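Local structure of putative acyl-CoA thioester hydrolase YbhC (Escherichia coli K-12, 3GRH) at residues A[246-251]-A[279-284]; A[208-213]-A[226-231]. The protein is a putative thioesterase of the outer membrane, related to the pectinesterases, that neither binds pectin nor shows pectinesterase activity. One frame throughout, in Å; residues are numbered along the deposited sequence.

Interaction 1: residues A[246-251]-A[279-284]; sequences QNTFFV and VDIVSG
Two successive coils of the beta-helix meet at the corner that carries Asp-280, the predicted nucleophile, and the backbone bond Asn-247 N to Val-279 O (3.0 Å) starts the pairing. Within the corner Phe-249 N donates to Ile-281 O at 2.9 Å. Ser-283 N then gives its hydrogen to Phe-249 O and Val-251 N to Ser-283 O, a parallel pairing of strands 249-251 and 283-284. The two coils of the right-handed parallel beta-helix bend alike here: Asn-247 (phi 65°) and Asp-280 (phi 55°) both take left-handed backbone angles, and the CA of Asn-247 lies 3.1 Å from the O of Asp-280. The hydroxyl of Ser-283 binds this corner together: OG lies in the amide plane of Asn-247 and accepts from its ND2 at 3.0 Å, while donating to Asp-280 O at 2.9 Å from above that carbonyl's plane. A chi1 of -63° sets OG beside its own backbone N, between these two partners. CB of Ser-283 lies over one face of the Phe-250 ring, a CH-pi contact 4.0 Å from the centroid. On the other face of the sheet Phe-249 and Val-282 lie side by side, CD2 to CG1 at 4.1 Å, and both pack on Phe-290. The carboxylate of Asp-280 forms a salt bridge with Arg-340, which probably binds substrate, as in related enzymes.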
ATOM      1  N   GLN A 246       9.821  -5.819   5.403  1.00  8.78           N
ATOM      2  CA  GLN A 246       8.733  -6.753   5.018  1.00  8.79           C
ATOM      3  C   GLN A 246       7.375  -6.187   5.321  1.00 10.11           C
ATOM      4  O   GLN A 246       7.113  -5.772   6.403  1.00 10.56           O
ATOM      5  CB  GLN A 246       8.930  -8.112   5.708  1.00  8.34           C
ATOM      6  CG  GLN A 246       8.052  -9.178   5.247  1.00  9.83           C
ATOM      7  CD  GLN A 246       8.147 -10.426   6.026  1.00 11.45           C
ATOM      8  OE1 GLN A 246       9.228 -10.799   6.426  1.00 13.52           O
ATOM      9  NE2 GLN A 246       6.984 -11.067   6.318  1.00 16.47           N
ATOM     10  N   ASN A 247       6.520  -6.145   4.306  1.00  8.93           N
ATOM     11  CA  ASN A 247       5.129  -5.695   4.387  1.00  9.69           C
ATOM     12  C   ASN A 247       5.034  -4.204   4.745  1.00  8.09           C
ATOM     13  O   ASN A 247       4.111  -3.803   5.486  1.00 10.54           O
ATOM     14  CB  ASN A 247       4.339  -6.499   5.415  1.00 10.18           C
ATOM     15  CG  ASN A 247       4.200  -7.958   5.079  1.00 11.59           C
ATOM     16  OD1 ASN A 247       4.675  -8.816   5.858  1.00 16.10           O
ATOM     17  ND2 ASN A 247       3.563  -8.272   3.953  1.00 18.30           N
ATOM     18  N   THR A 248       5.828  -3.336   4.109  1.00  7.71           N
ATOM     19  CA  THR A 248       5.796  -1.938   4.346  1.00  7.50           C
ATOM     20  C   THR A 248       4.437  -1.226   4.285  1.00  8.82           C
ATOM     21  O   THR A 248       4.095  -0.506   5.213  1.00  7.76           O
ATOM     22  CB  THR A 248       6.743  -1.302   3.342  1.00  7.17           C
ATOM     23  OG1 THR A 248       8.057  -1.854   3.524  1.00  8.17           O
ATOM     24  CG2 THR A 248       6.789   0.162   3.551  1.00  9.48           C
ATOM     25  N   PHE A 249       3.695  -1.468   3.219  1.00  6.21           N
ATOM     26  CA  PHE A 249       2.406  -0.842   2.986  1.00  7.18           C
ATOM     27  C   PHE A 249       1.378  -1.968   2.865  1.00  9.28           C
ATOM     28  O   PHE A 249       1.554  -2.844   2.042  1.00  8.43           O
ATOM     29  CB  PHE A 249       2.519   0.001   1.737  1.00  8.74           C
ATOM     30  CG  PHE A 249       1.241   0.745   1.388  1.00  9.86           C
ATOM     31  CD1 PHE A 249       0.455   1.384   2.364  1.00 14.59           C
ATOM     32  CD2 PHE A 249       0.851   0.862   0.096  1.00 15.54           C
ATOM     33  CE1 PHE A 249      -0.673   2.107   2.000  1.00 15.88           C
ATOM     34  CE2 PHE A 249      -0.302   1.564  -0.250  1.00 15.90           C
ATOM     35  CZ  PHE A 249      -1.030   2.177   0.673  1.00 12.71           C
ATOM     36  N   PHE A 250       0.308  -1.926   3.686  1.00  8.44           N
ATOM     37  CA  PHE A 250      -0.681  -2.988   3.728  1.00 10.52           C
ATOM     38  C   PHE A 250      -2.043  -2.350   3.560  1.00 11.77           C
ATOM     39  O   PHE A 250      -2.390  -1.435   4.296  1.00 12.79           O
ATOM     40  CB  PHE A 250      -0.622  -3.707   5.062  1.00 13.13           C
ATOM     41  CG  PHE A 250      -0.995  -5.156   4.966  1.00 14.62           C
ATOM     42  CD1 PHE A 250      -0.034  -6.117   5.093  1.00 19.91           C
ATOM     43  CD2 PHE A 250      -2.248  -5.546   4.563  1.00 19.68           C
ATOM     44  CE1 PHE A 250      -0.339  -7.476   4.938  1.00 20.80           C
ATOM     45  CE2 PHE A 250      -2.588  -6.884   4.402  1.00 19.97           C
ATOM     46  CZ  PHE A 250      -1.645  -7.853   4.598  1.00 19.85           C
ATOM     47  N   VAL A 251      -2.794  -2.767   2.554  1.00  8.65           N
ATOM     48  CA  VAL A 251      -4.156  -2.330   2.489  1.00 11.19           C
ATOM     49  C   VAL A 251      -5.067  -3.479   2.831  1.00 11.03           C
ATOM     50  O   VAL A 251      -4.769  -4.619   2.561  1.00 11.03           O
ATOM     51  CB  VAL A 251      -4.517  -1.825   1.166  1.00 12.25           C
ATOM     52  CG1 VAL A 251      -3.708  -0.498   0.920  1.00 16.25           C
ATOM     53  CG2 VAL A 251      -4.146  -2.761   0.062  1.00 14.71           C
ATOM     54  N   VAL A 279      10.508  -7.673   1.085  1.00  8.34           N
ATOM     55  CA  VAL A 279       9.563  -8.778   0.864  1.00  7.85           C
ATOM     56  C   VAL A 279       8.140  -8.274   1.032  1.00  9.21           C
ATOM     57  O   VAL A 279       7.727  -7.782   2.055  1.00  9.42           O
ATOM     58  CB  VAL A 279       9.843  -9.872   1.872  1.00  9.16           C
ATOM     59  CG1 VAL A 279       8.772 -10.984   1.843  1.00 11.02           C
ATOM     60  CG2 VAL A 279      11.231 -10.448   1.597  1.00 10.39           C
ATOM     61  N   ASP A 280       7.368  -8.388  -0.034  1.00  9.05           N
ATOM     62  CA  ASP A 280       5.963  -8.002  -0.067  1.00  9.89           C
ATOM     63  C   ASP A 280       5.789  -6.576   0.368  1.00  9.88           C
ATOM     64  O   ASP A 280       5.029  -6.303   1.314  1.00 11.19           O
ATOM     65  CB  ASP A 280       5.154  -9.014   0.749  1.00 12.49           C
ATOM     66  CG  ASP A 280       5.281 -10.448   0.249  1.00 12.91           C
ATOM     67  OD1 ASP A 280       5.648 -10.717  -0.907  1.00 11.44           O
ATOM     68  OD2 ASP A 280       4.951 -11.403   1.056  1.00 16.12           O
ATOM     69  N   ILE A 281       6.411  -5.664  -0.371  1.00  9.62           N
ATOM     70  CA  ILE A 281       6.479  -4.289   0.010  1.00  8.54           C
ATOM     71  C   ILE A 281       5.075  -3.684   0.038  1.00  9.33           C
ATOM     72  O   ILE A 281       4.779  -2.879   0.889  1.00  9.64           O
ATOM     73  CB  ILE A 281       7.398  -3.555  -0.917  1.00  9.13           C
ATOM     74  CG1 ILE A 281       8.799  -4.197  -0.975  1.00  8.33           C
ATOM     75  CG2 ILE A 281       7.475  -2.077  -0.544  1.00  9.87           C
ATOM     76  CD1 ILE A 281       9.635  -3.520  -2.031  1.00 11.70           C
ATOM     77  N   VAL A 282       4.253  -3.998  -0.942  1.00  8.11           N
ATOM     78  CA  VAL A 282       2.846  -3.508  -1.016  1.00  7.18           C
ATOM     79  C   VAL A 282       1.954  -4.753  -1.033  1.00  8.03           C
ATOM     80  O   VAL A 282       2.078  -5.564  -1.893  1.00  9.17           O
ATOM     81  CB  VAL A 282       2.587  -2.695  -2.287  1.00  9.68           C
ATOM     82  CG1 VAL A 282       1.104  -2.438  -2.389  1.00 10.83           C
ATOM     83  CG2 VAL A 282       3.454  -1.419  -2.240  1.00  9.75           C
ATOM     84  N   SER A 283       1.179  -4.941   0.019  1.00  7.78           N
ATOM     85  CA  SER A 283       0.395  -6.129   0.225  1.00  9.40           C
ATOM     86  C   SER A 283      -1.040  -5.827   0.516  1.00  8.65           C
ATOM     87  O   SER A 283      -1.356  -4.755   1.053  1.00  9.70           O
ATOM     88  CB  SER A 283       0.953  -6.819   1.506  1.00 12.16           C
ATOM     89  OG  SER A 283       2.305  -7.264   1.417  1.00 19.46           O
ATOM     90  N   GLY A 284      -1.923  -6.753   0.184  1.00  8.59           N
ATOM     91  CA  GLY A 284      -3.238  -6.746   0.726  1.00  9.23           C
ATOM     92  C   GLY A 284      -4.374  -6.721  -0.199  1.00  9.10           C
ATOM     93  O   GLY A 284      -4.251  -6.998  -1.418  1.00  9.25           O
TER

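Interaction 2: residues A[208-213]-A[226-231]; sequences LTIENT and VALRTD
Asn-212 reaches Val-226, and Ile-210 meets Ala-227 and Leu-228, where two walls of one coil of the right-handed parallel beta-helix meet at a corner: strand 208-212 belongs to one wall and strand 228-230 to another. The polar part is a side-chain to backbone bond, the only hydrogen bond between the segments. Asn-212 ND2 donates to Val-226 O at 3.0 Å and nearly straight (166°). The oxygen lies in the plane of the amide, yet the nitrogen sits well above the plane of the Val-226 carbonyl. Turning CG away from its own N (chi1 -167°) carries the amide across, and both its ends have further partners: ND2 also binds Leu-148 O, and OD1 accepts from Leu-214 N. The apolar part fills the interior beside Phe-196 and Ile-242. Ile-210 sends its two branches to different neighbours, CD1 to Leu-228 CD1 at 4.2 Å and CG2 to Ala-227 CB at 4.1 Å. The methyl of Ala-227 also lies against the backbone of the other segment, its CB 3.7 Å from Asn-212 N. The closest approach of Ile-210 is to the backbone, where its CG2 rests against the carbonyl oxygen of Ala-227, 3.4 Å from that O.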
ATOM      1  N   LEU A 208       4.994  13.739   4.465  1.00  6.78           N
ATOM      2  CA  LEU A 208       5.513  13.162   5.687  1.00  7.72           C
ATOM      3  C   LEU A 208       6.076  11.781   5.426  1.00  5.86           C
ATOM      4  O   LEU A 208       5.966  11.278   4.330  1.00  6.30           O
ATOM      5  CB  LEU A 208       4.510  13.090   6.805  1.00 10.04           C
ATOM      6  CG  LEU A 208       3.137  12.614   6.502  1.00  9.60           C
ATOM      7  CD1 LEU A 208       3.111  11.107   6.414  1.00 10.83           C
ATOM      8  CD2 LEU A 208       2.181  13.104   7.503  1.00 11.72           C
ATOM      9  N   THR A 209       6.728  11.229   6.441  1.00  6.82           N
ATOM     10  CA  THR A 209       7.402   9.929   6.365  1.00  7.43           C
ATOM     11  C   THR A 209       6.815   9.066   7.423  1.00  6.54           C
ATOM     12  O   THR A 209       6.690   9.468   8.553  1.00  9.43           O
ATOM     13  CB  THR A 209       8.930  10.031   6.577  1.00  8.51           C
ATOM     14  OG1 THR A 209       9.417  10.838   5.482  1.00 11.16           O
ATOM     15  CG2 THR A 209       9.604   8.661   6.519  1.00 12.33           C
ATOM     16  N   ILE A 210       6.496   7.839   7.031  1.00  7.90           N
ATOM     17  CA  ILE A 210       5.993   6.819   7.999  1.00  7.38           C
ATOM     18  C   ILE A 210       6.904   5.599   7.882  1.00  8.21           C
ATOM     19  O   ILE A 210       7.155   5.137   6.799  1.00  8.31           O
ATOM     20  CB  ILE A 210       4.594   6.399   7.741  1.00  7.95           C
ATOM     21  CG1 ILE A 210       3.611   7.570   7.935  1.00  9.29           C
ATOM     22  CG2 ILE A 210       4.254   5.247   8.690  1.00 11.18           C
ATOM     23  CD1 ILE A 210       2.249   7.403   7.242  1.00 12.60           C
ATOM     24  N   GLU A 211       7.483   5.164   9.008  1.00  9.42           N
ATOM     25  CA  GLU A 211       8.537   4.124   8.978  1.00  9.27           C
ATOM     26  C   GLU A 211       8.225   3.134  10.106  1.00 10.19           C
ATOM     27  O   GLU A 211       7.985   3.523  11.233  1.00 10.62           O
ATOM     28  CB  GLU A 211       9.919   4.756   9.147  1.00 10.89           C
ATOM     29  CG  GLU A 211      11.063   3.791   9.095  1.00 14.99           C
ATOM     30  CD  GLU A 211      12.426   4.414   8.939  1.00 20.39           C
ATOM     31  OE1 GLU A 211      12.577   5.242   8.001  1.00 28.07           O
ATOM     32  OE2 GLU A 211      13.343   4.023   9.696  1.00 29.60           O
ATOM     33  N   ASN A 212       8.274   1.858   9.777  1.00  8.66           N
ATOM     34  CA  ASN A 212       8.449   0.813  10.798  1.00  7.34           C
ATOM     35  C   ASN A 212       9.945   0.592  10.947  1.00  8.40           C
ATOM     36  O   ASN A 212      10.590   0.144  10.019  1.00  8.14           O
ATOM     37  CB  ASN A 212       7.659  -0.447  10.500  1.00  8.15           C
ATOM     38  CG  ASN A 212       7.589  -1.358  11.656  1.00  7.91           C
ATOM     39  OD1 ASN A 212       8.621  -1.564  12.298  1.00  8.26           O
ATOM     40  ND2 ASN A 212       6.435  -2.014  11.892  1.00  7.77           N
ATOM     41  N   THR A 213      10.424   1.050  12.079  1.00  8.99           N
ATOM     42  CA  THR A 213      11.862   1.239  12.293  1.00  9.57           C
ATOM     43  C   THR A 213      12.503  -0.097  12.723  1.00 10.51           C
ATOM     44  O   THR A 213      13.721  -0.133  13.046  1.00 12.19           O
ATOM     45  CB  THR A 213      12.098   2.331  13.311  1.00  7.51           C
ATOM     46  OG1 THR A 213      11.383   2.055  14.527  1.00 12.35           O
ATOM     47  CG2 THR A 213      11.566   3.677  12.839  1.00 11.86           C
ATOM     48  N   VAL A 226       4.674  -3.677   9.387  1.00  8.16           N
ATOM     49  CA  VAL A 226       3.970  -2.716   8.568  1.00  7.39           C
ATOM     50  C   VAL A 226       4.259  -1.307   9.011  1.00  7.21           C
ATOM     51  O   VAL A 226       4.234  -0.995  10.208  1.00  7.74           O
ATOM     52  CB  VAL A 226       2.430  -3.015   8.619  1.00  7.31           C
ATOM     53  CG1 VAL A 226       1.676  -1.963   7.805  1.00  7.50           C
ATOM     54  CG2 VAL A 226       2.120  -4.428   8.153  1.00  9.28           C
ATOM     55  N   ALA A 227       4.516  -0.434   8.035  1.00  7.44           N
ATOM     56  CA  ALA A 227       4.657   0.981   8.258  1.00  7.04           C
ATOM     57  C   ALA A 227       3.277   1.620   8.249  1.00  8.79           C
ATOM     58  O   ALA A 227       2.879   2.201   9.189  1.00  7.02           O
ATOM     59  CB  ALA A 227       5.539   1.601   7.230  1.00  8.18           C
ATOM     60  N   LEU A 228       2.559   1.498   7.135  1.00  8.10           N
ATOM     61  CA  LEU A 228       1.235   2.150   6.944  1.00  7.80           C
ATOM     62  C   LEU A 228       0.263   1.053   6.585  1.00  8.86           C
ATOM     63  O   LEU A 228       0.444   0.386   5.615  1.00  8.77           O
ATOM     64  CB  LEU A 228       1.307   3.129   5.815  1.00  7.21           C
ATOM     65  CG  LEU A 228       0.001   3.820   5.498  1.00  8.98           C
ATOM     66  CD1 LEU A 228      -0.725   4.492   6.634  1.00 11.67           C
ATOM     67  CD2 LEU A 228       0.354   4.863   4.402  1.00 13.12           C
ATOM     68  N   ARG A 229      -0.838   0.981   7.325  1.00  6.49           N
ATOM     69  CA  ARG A 229      -1.993   0.167   6.987  1.00  8.12           C
ATOM     70  C   ARG A 229      -3.179   1.053   6.773  1.00  9.06           C
ATOM     71  O   ARG A 229      -3.445   1.941   7.600  1.00  9.22           O
ATOM     72  CB  ARG A 229      -2.288  -0.755   8.096  1.00  9.49           C
ATOM     73  CG  ARG A 229      -3.557  -1.513   7.945  1.00  9.61           C
ATOM     74  CD  ARG A 229      -3.816  -2.571   8.929  1.00 11.83           C
ATOM     75  NE  ARG A 229      -5.191  -3.081   8.857  1.00 12.63           N
ATOM     76  CZ  ARG A 229      -5.704  -3.882   9.781  1.00 12.85           C
ATOM     77  NH1 ARG A 229      -4.963  -4.326  10.794  1.00 15.71           N
ATOM     78  NH2 ARG A 229      -6.968  -4.198   9.702  1.00 12.82           N
ATOM     79  N   THR A 230      -3.880   0.864   5.669  1.00  9.91           N
ATOM     80  CA  THR A 230      -5.073   1.663   5.422  1.00  8.79           C
ATOM     81  C   THR A 230      -6.217   0.740   5.038  1.00 11.50           C
ATOM     82  O   THR A 230      -6.055  -0.137   4.223  1.00 11.06           O
ATOM     83  CB  THR A 230      -4.850   2.840   4.468  1.00 12.91           C
ATOM     84  OG1 THR A 230      -6.089   3.519   4.222  1.00 12.57           O
ATOM     85  CG2 THR A 230      -4.308   2.397   3.150  1.00 16.94           C
ATOM     86  N   ASP A 231      -7.357   0.934   5.702  1.00  7.41           N
ATOM     87  CA  ASP A 231      -8.577   0.113   5.442  1.00  8.37           C
ATOM     88  C   ASP A 231      -9.736   0.974   4.920  1.00  8.10           C
ATOM     89  O   ASP A 231     -10.779   0.410   4.508  1.00 11.13           O
ATOM     90  CB  ASP A 231      -9.080  -0.548   6.764  1.00  8.62           C
ATOM     91  CG  ASP A 231      -8.056  -1.363   7.509  1.00 13.00           C
ATOM     92  OD1 ASP A 231      -6.997  -1.693   6.925  1.00 16.01           O
ATOM     93  OD2 ASP A 231      -8.326  -1.652   8.746  1.00 12.25           O
TER

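Overall arrangement
Followed from the N terminus, the chain first leaves strand 208-212, runs through a connection without helix or strand, and comes back as 226-231, where interaction 2 closes the loop by joining two walls of one coil. It then passes through strands 235-238 and 240-243 to reach 246-251. A further excursion, including strands 267-271 and 274-277, ends at 279-284, and interaction 1 closes it by stacking coil on coil. The two closures follow in series, neither enclosing nor crossing the other. They nevertheless adjoin, because 226-231 and 246-251 are neighbouring strand segments: Thr-248 O and Ala-227 N, 2.9 Å apart, probably share a hydrogen bond.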